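PDB 4E9X: multicopper oxidase from Uncultured bacterium, which oxidises substrates at a mononuclear copper and passes the electrons to a trinuclear copper cluster, where dioxygen is reduced to water. Local coordinates for the copper (II) ion site and the interface of chains A and B. Sequence-based numbering; all coordinates share one arbitrary frame. Chains: chain A/B, Multicopper oxidase.

Contact 1: the copper (II) ion site. Residues chain A 60-63, 73, 102, 104-105; chain B 204, 206, 227, 254. With CU (copper (II) ion), chain C; CU (copper (II) ion), chain D; OXY (oxygen molecule), chain E.
Histidines from two subunits converge here on two copper ions and a diatomic oxygen, part of the trinuclear cluster of a multicopper oxidase. A:His60-Trp61-His62 and A:His104-Cys105 belong to the family's HXH and HCH motifs; B:His204 and B:His206 come from the second HXH. By this pattern, CU (chain D) is the type 2 and CU (chain C) a type 3 copper.

A:His62 shows the logic best. Its CB lies 3.4 Å from CU (chain C) and 3.8 Å from CU (chain D). CG, anti to the backbone N (chi1 -178°), follows beside CU (chain C), and this torsion swings the ring so that ND1 meets that copper at 1.9 Å. CD2 passes near B:Asp227 OD1. CE1 and NE2 lie under the face of B:His204, tip to tip with that ring, while A:Trp102 NE1 sits over the opposite face. NE2 donates to B:Asp227 OD1 over 2.8 Å, from above the carboxylate plane; this should fix the ring's rotation and make ND1 a better donor to copper. A:His104 NE2 and B:His254 NE2 also bind CU (chain C).

CU (chain D) is held almost linearly, at 177°, between A:His60 NE2 and B:His204 NE2. ND1 of each ring donates a hydrogen bond to a main-chain oxygen, A:His60 to A:Asp73 O and B:His204 to B:Asp227 O. CU (chain D) also stands over the rim of the B:His206 face, unbonded; by the family pattern this histidine serves the other type 3 copper. Its ND1 donates to A:Asp73 OD2 at 2.7 Å.

OXY O1 bridges the coppers, 2.5 Å from CU (chain C) and 2.5 Å from CU (chain D). Metals and oxygen are partly occupied. Such an arrangement serves the four-electron reduction of dioxygen to water.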
loop_
_atom_site.group_PDB
_atom_site.type_symbol
_atom_site.label_atom_id
_atom_site.label_comp_id
_atom_site.label_asym_id
_atom_site.label_seq_id
_atom_site.Cartn_x
_atom_site.Cartn_y
_atom_site.Cartn_z
ATOM N N HIS A 60 -7.709 -5.328 22.718
ATOM C CA HIS A 60 -6.324 -4.938 22.559
ATOM C C HIS A 60 -6.216 -3.431 22.333
ATOM O O HIS A 60 -7.006 -2.798 21.610
ATOM C CB HIS A 60 -5.710 -5.690 21.369
ATOM C CG HIS A 60 -4.385 -5.112 20.958
ATOM N ND1 HIS A 60 -3.273 -5.076 21.777
ATOM C CD2 HIS A 60 -4.004 -4.560 19.771
ATOM C CE1 HIS A 60 -2.284 -4.473 21.126
ATOM N NE2 HIS A 60 -2.694 -4.175 19.891
ATOM N N TRP A 61 -5.229 -2.816 22.951
ATOM C CA TRP A 61 -5.005 -1.361 22.966
ATOM C C TRP A 61 -3.838 -1.096 22.041
ATOM O O TRP A 61 -2.674 -1.241 22.408
ATOM C CB TRP A 61 -4.762 -0.862 24.419
ATOM C CG TRP A 61 -5.877 -1.420 25.276
ATOM C CD1 TRP A 61 -5.824 -2.578 25.984
ATOM C CD2 TRP A 61 -7.195 -0.880 25.518
ATOM N NE1 TRP A 61 -7.024 -2.794 26.644
ATOM C CE2 TRP A 61 -7.898 -1.772 26.388
ATOM C CE3 TRP A 61 -7.835 0.285 25.068
ATOM C CZ2 TRP A 61 -9.218 -1.538 26.817
ATOM C CZ3 TRP A 61 -9.146 0.485 25.509
ATOM C CH2 TRP A 61 -9.847 -0.373 26.359
ATOM N N HIS A 62 -4.138 -0.803 20.777
ATOM C CA HIS A 62 -3.150 -0.754 19.713
ATOM C C HIS A 62 -2.364 0.524 19.845
ATOM O O HIS A 62 -2.859 1.610 19.626
ATOM C CB HIS A 62 -3.878 -0.918 18.373
ATOM C CG HIS A 62 -2.924 -0.935 17.192
ATOM N ND1 HIS A 62 -3.053 -1.894 16.190
ATOM C CD2 HIS A 62 -1.881 -0.129 16.799
ATOM C CE1 HIS A 62 -2.122 -1.631 15.267
ATOM N NE2 HIS A 62 -1.397 -0.578 15.660
ATOM N N GLY A 63 -1.061 0.323 20.041
ATOM C CA GLY A 63 -0.113 1.402 20.217
ATOM C C GLY A 63 0.272 1.624 21.676
ATOM O O GLY A 63 1.309 2.269 21.929
ATOM N N ASP A 73 -2.595 -6.723 27.500
ATOM C CA ASP A 73 -2.510 -6.453 26.063
ATOM C C ASP A 73 -3.706 -6.960 25.245
ATOM O O ASP A 73 -3.907 -6.524 24.085
ATOM C CB ASP A 73 -1.201 -7.072 25.552
ATOM C CG ASP A 73 -0.799 -6.544 24.178
ATOM O OD1 ASP A 73 -0.860 -5.324 23.951
ATOM O OD2 ASP A 73 -0.319 -7.402 23.357
ATOM N N TRP A 102 -5.613 3.332 19.052
ATOM C CA TRP A 102 -6.981 2.805 18.881
ATOM C C TRP A 102 -7.096 1.507 19.646
ATOM O O TRP A 102 -6.117 1.029 20.194
ATOM C CB TRP A 102 -7.335 2.657 17.429
ATOM C CG TRP A 102 -6.577 1.710 16.537
ATOM C CD1 TRP A 102 -5.238 1.672 16.309
ATOM C CD2 TRP A 102 -7.179 0.685 15.730
ATOM N NE1 TRP A 102 -4.970 0.652 15.392
ATOM C CE2 TRP A 102 -6.135 0.038 15.029
ATOM C CE3 TRP A 102 -8.498 0.236 15.510
ATOM C CZ2 TRP A 102 -6.396 -1.022 14.152
ATOM C CZ3 TRP A 102 -8.751 -0.810 14.647
ATOM C CH2 TRP A 102 -7.688 -1.447 13.965
ATOM N N HIS A 104 -9.318 -2.454 19.763
ATOM C CA HIS A 104 -10.136 -3.340 18.953
ATOM C C HIS A 104 -10.133 -4.748 19.545
ATOM O O HIS A 104 -9.180 -5.092 20.271
ATOM C CB HIS A 104 -9.650 -3.410 17.493
ATOM C CG HIS A 104 -8.226 -3.817 17.233
ATOM N ND1 HIS A 104 -7.779 -5.110 17.252
ATOM C CD2 HIS A 104 -7.145 -3.054 16.939
ATOM C CE1 HIS A 104 -6.461 -5.123 16.973
ATOM N NE2 HIS A 104 -6.051 -3.888 16.759
ATOM N N CYS A 105 -11.123 -5.546 19.194
ATOM C CA CYS A 105 -11.078 -6.946 19.661
ATOM C C CYS A 105 -9.856 -7.633 19.079
ATOM O O CYS A 105 -9.396 -7.300 17.991
ATOM C CB CYS A 105 -12.381 -7.629 19.200
ATOM S SG CYS A 105 -12.534 -9.297 19.886
ATOM N N HIS B 204 2.859 -5.432 12.415
ATOM C CA HIS B 204 2.600 -4.687 13.639
ATOM C C HIS B 204 3.207 -5.422 14.840
ATOM O O HIS B 204 2.909 -6.604 15.035
ATOM C CB HIS B 204 1.084 -4.574 13.830
ATOM C CG HIS B 204 0.654 -4.056 15.170
ATOM N ND1 HIS B 204 1.201 -2.899 15.731
ATOM C CD2 HIS B 204 -0.235 -4.519 16.058
ATOM C CE1 HIS B 204 0.623 -2.690 16.930
ATOM N NE2 HIS B 204 -0.265 -3.662 17.192
ATOM N N HIS B 206 3.228 -5.733 18.771
ATOM C CA HIS B 206 2.688 -5.315 20.086
ATOM C C HIS B 206 3.798 -4.990 21.036
ATOM O O HIS B 206 4.910 -5.506 20.887
ATOM C CB HIS B 206 1.808 -6.434 20.669
ATOM C CG HIS B 206 0.544 -6.716 19.939
ATOM N ND1 HIS B 206 -0.577 -7.076 20.659
ATOM C CD2 HIS B 206 0.182 -6.724 18.628
ATOM C CE1 HIS B 206 -1.582 -7.319 19.810
ATOM N NE2 HIS B 206 -1.183 -7.094 18.578
ATOM N N ASP B 227 4.375 1.710 14.612
ATOM C CA ASP B 227 3.954 0.451 15.191
ATOM C C ASP B 227 3.430 -0.501 14.150
ATOM O O ASP B 227 3.309 -1.705 14.436
ATOM C CB ASP B 227 2.971 0.652 16.347
ATOM C CG ASP B 227 1.640 1.238 15.985
ATOM O OD1 ASP B 227 0.998 0.799 14.994
ATOM O OD2 ASP B 227 1.208 2.175 16.725
ATOM N N HIS B 254 -1.225 -7.202 10.076
ATOM C CA HIS B 254 -2.487 -6.661 10.547
ATOM C C HIS B 254 -3.550 -6.647 9.454
ATOM O O HIS B 254 -4.677 -6.182 9.713
ATOM C CB HIS B 254 -2.234 -5.248 11.084
ATOM C CG HIS B 254 -3.188 -4.783 12.131
ATOM N ND1 HIS B 254 -4.558 -4.594 11.963
ATOM C CD2 HIS B 254 -2.940 -4.405 13.419
ATOM C CE1 HIS B 254 -5.102 -4.160 13.094
ATOM N NE2 HIS B 254 -4.137 -4.015 14.023
HETATM CU CU CU C . -4.346 -3.291 15.971
HETATM CU CU CU D . -1.442 -3.887 18.545
HETATM O O1 OXY E . -3.000 -5.133 17.012
HETATM O O2 OXY E . -3.490 -6.059 16.384
#

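Contact 2: the interface of chains A and B. Residues chain A 109, 113-114, 196-198, 232-233; chain B 202, 254-256.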
loop_
_atom_site.group_PDB
_atom_site.type_symbol
_atom_site.label_atom_id
_atom_site.label_comp_id
_atom_site.label_asym_id
_atom_site.label_seq_id
_atom_site.Cartn_x
_atom_site.Cartn_y
_atom_site.Cartn_z
ATOM N N VAL A 109 -10.138 -12.030 14.744
ATOM C CA VAL A 109 -10.039 -10.660 14.232
ATOM C C VAL A 109 -10.447 -10.452 12.783
ATOM O O VAL A 109 -10.959 -9.383 12.446
ATOM C CB VAL A 109 -8.614 -10.091 14.423
ATOM C CG1 VAL A 109 -8.260 -10.241 15.907
ATOM C CG2 VAL A 109 -7.559 -10.689 13.532
ATOM N N VAL A 113 -12.928 -7.650 13.745
ATOM C CA VAL A 113 -12.387 -6.353 13.378
ATOM C C VAL A 113 -12.706 -6.085 11.922
ATOM O O VAL A 113 -13.062 -4.957 11.562
ATOM C CB VAL A 113 -10.873 -6.228 13.666
ATOM C CG1 VAL A 113 -10.352 -4.873 13.247
ATOM C CG2 VAL A 113 -10.638 -6.488 15.165
ATOM N N GLY A 114 -12.656 -7.097 11.071
ATOM C CA GLY A 114 -12.867 -6.856 9.625
ATOM C C GLY A 114 -14.304 -6.446 9.294
ATOM O O GLY A 114 -14.488 -5.540 8.448
ATOM N N ALA A 196 -8.866 0.933 10.102
ATOM C CA ALA A 196 -9.490 0.111 11.141
ATOM C C ALA A 196 -9.879 -1.257 10.614
ATOM O O ALA A 196 -9.758 -2.240 11.342
ATOM C CB ALA A 196 -10.717 0.852 11.656
ATOM N N GLY A 197 -10.320 -1.383 9.358
ATOM C CA GLY A 197 -10.677 -2.653 8.759
ATOM C C GLY A 197 -9.536 -3.268 7.964
ATOM O O GLY A 197 -8.355 -2.936 8.161
ATOM N N GLY A 198 -9.905 -4.166 7.044
ATOM C CA GLY A 198 -8.976 -4.978 6.296
ATOM C C GLY A 198 -8.526 -4.383 4.961
ATOM O O GLY A 198 -7.761 -5.051 4.242
ATOM N N SER A 232 -3.353 1.854 5.470
ATOM C CA SER A 232 -3.500 0.407 5.407
ATOM C C SER A 232 -3.841 -0.138 6.796
ATOM O O SER A 232 -3.737 0.623 7.792
ATOM C CB SER A 232 -2.237 -0.203 4.802
ATOM O OG SER A 232 -1.202 -0.498 5.689
ATOM N N PRO A 233 -4.248 -1.383 6.888
ATOM C CA PRO A 233 -4.717 -1.908 8.200
ATOM C C PRO A 233 -3.708 -1.748 9.324
ATOM O O PRO A 233 -2.535 -2.109 9.253
ATOM C CB PRO A 233 -4.974 -3.387 7.898
ATOM C CG PRO A 233 -5.417 -3.341 6.435
ATOM C CD PRO A 233 -4.448 -2.365 5.810
ATOM N N ALA B 202 0.954 -5.735 6.570
ATOM C CA ALA B 202 1.041 -4.570 7.499
ATOM C C ALA B 202 1.627 -5.100 8.801
ATOM O O ALA B 202 0.861 -5.594 9.677
ATOM C CB ALA B 202 -0.349 -3.958 7.644
ATOM N N HIS B 254 -1.225 -7.202 10.076
ATOM C CA HIS B 254 -2.487 -6.661 10.547
ATOM C C HIS B 254 -3.550 -6.647 9.454
ATOM O O HIS B 254 -4.677 -6.182 9.713
ATOM C CB HIS B 254 -2.234 -5.248 11.084
ATOM C CG HIS B 254 -3.188 -4.783 12.131
ATOM N ND1 HIS B 254 -4.558 -4.594 11.963
ATOM C CD2 HIS B 254 -2.940 -4.405 13.419
ATOM C CE1 HIS B 254 -5.102 -4.160 13.094
ATOM N NE2 HIS B 254 -4.137 -4.015 14.023
ATOM N N VAL B 255 -3.217 -7.123 8.249
ATOM C CA VAL B 255 -4.264 -7.190 7.207
ATOM C C VAL B 255 -5.216 -8.299 7.640
ATOM O O VAL B 255 -4.756 -9.458 7.764
ATOM C CB VAL B 255 -3.664 -7.453 5.806
ATOM C CG1 VAL B 255 -4.792 -7.727 4.809
ATOM C CG2 VAL B 255 -2.763 -6.294 5.386
ATOM N N ASP B 256 -6.506 -7.996 7.842
ATOM C CA ASP B 256 -7.470 -8.877 8.523
ATOM C C ASP B 256 -7.582 -10.245 7.893
ATOM O O ASP B 256 -7.570 -11.261 8.624
ATOM C CB ASP B 256 -8.834 -8.163 8.613
ATOM C CG ASP B 256 -8.711 -6.820 9.369
ATOM O OD1 ASP B 256 -7.736 -6.034 9.401
ATOM O OD2 ASP B 256 -9.731 -6.447 10.032
HETATM O O HOH W 1 -7.432 -3.702 10.832
#
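Two multicopper oxidase subunits, members of the cupredoxin-domain family, meet here where B:His254-Val255-Asp256 runs against loops and a short helix of chain A. The tight part is built around A:Pro233. Its rigid ring lets CB press onto the main-chain oxygen of B:His254 at 3.3 Å, and the ring lies side by side with B:Val255, both pointing the same way, with CB 3.9 Å from the valine CA. On the other flank the proline O meets the methyl CB of B:Ala202 at 3.3 Å, a place suited to a small side chain. The same carbonyl lies beside CB and CG of B:His254; an alanine here removes the imidazole that ligates the copper and packs by the proline carbonyl, and would probably weaken both metal binding and this junction of the subunits.

B:Asp256, on the wetter side, is well buried but poorly ordered, and held through water rather than by direct hydrogen bonds, so its contacts, the water bridge included, call for caution. Its CG is anti to the carbonyl carbon, and the side chain crosses A:Val113 at about a right angle. A:Gly198, lacking a side chain, lets CG approach its CA to 3.6 Å. OD2 lies near A:Gly114 N in the last turn of helix 109-115, but the N-H points elsewhere. Water 1 O lies 2.8 Å from B:Asp256 OD1, 2.8 Å from A:Ala196 O and 2.9 Å from A:Gly197 O. Having two protons for three acceptors, the water is likely to share them.

Contact 1 and contact 2 are neighbouring stretches of one A-B interface, their C-alpha centres about 11 Å apart. B:His254 belongs to both: its imidazole tip serves the metal in contact 1 while its main chain and CB pack against the partner in contact 2. Strand 201-205 of chain B also spans them, giving B:His204 to the first and B:Ala202 to the second. Since the copper ligands come from two subunits, subunit packing and metal binding are likely to be coupled. In the deposited assembly of three copies, each interface can repeat this arrangement, which suggests that the trimer is the functional form.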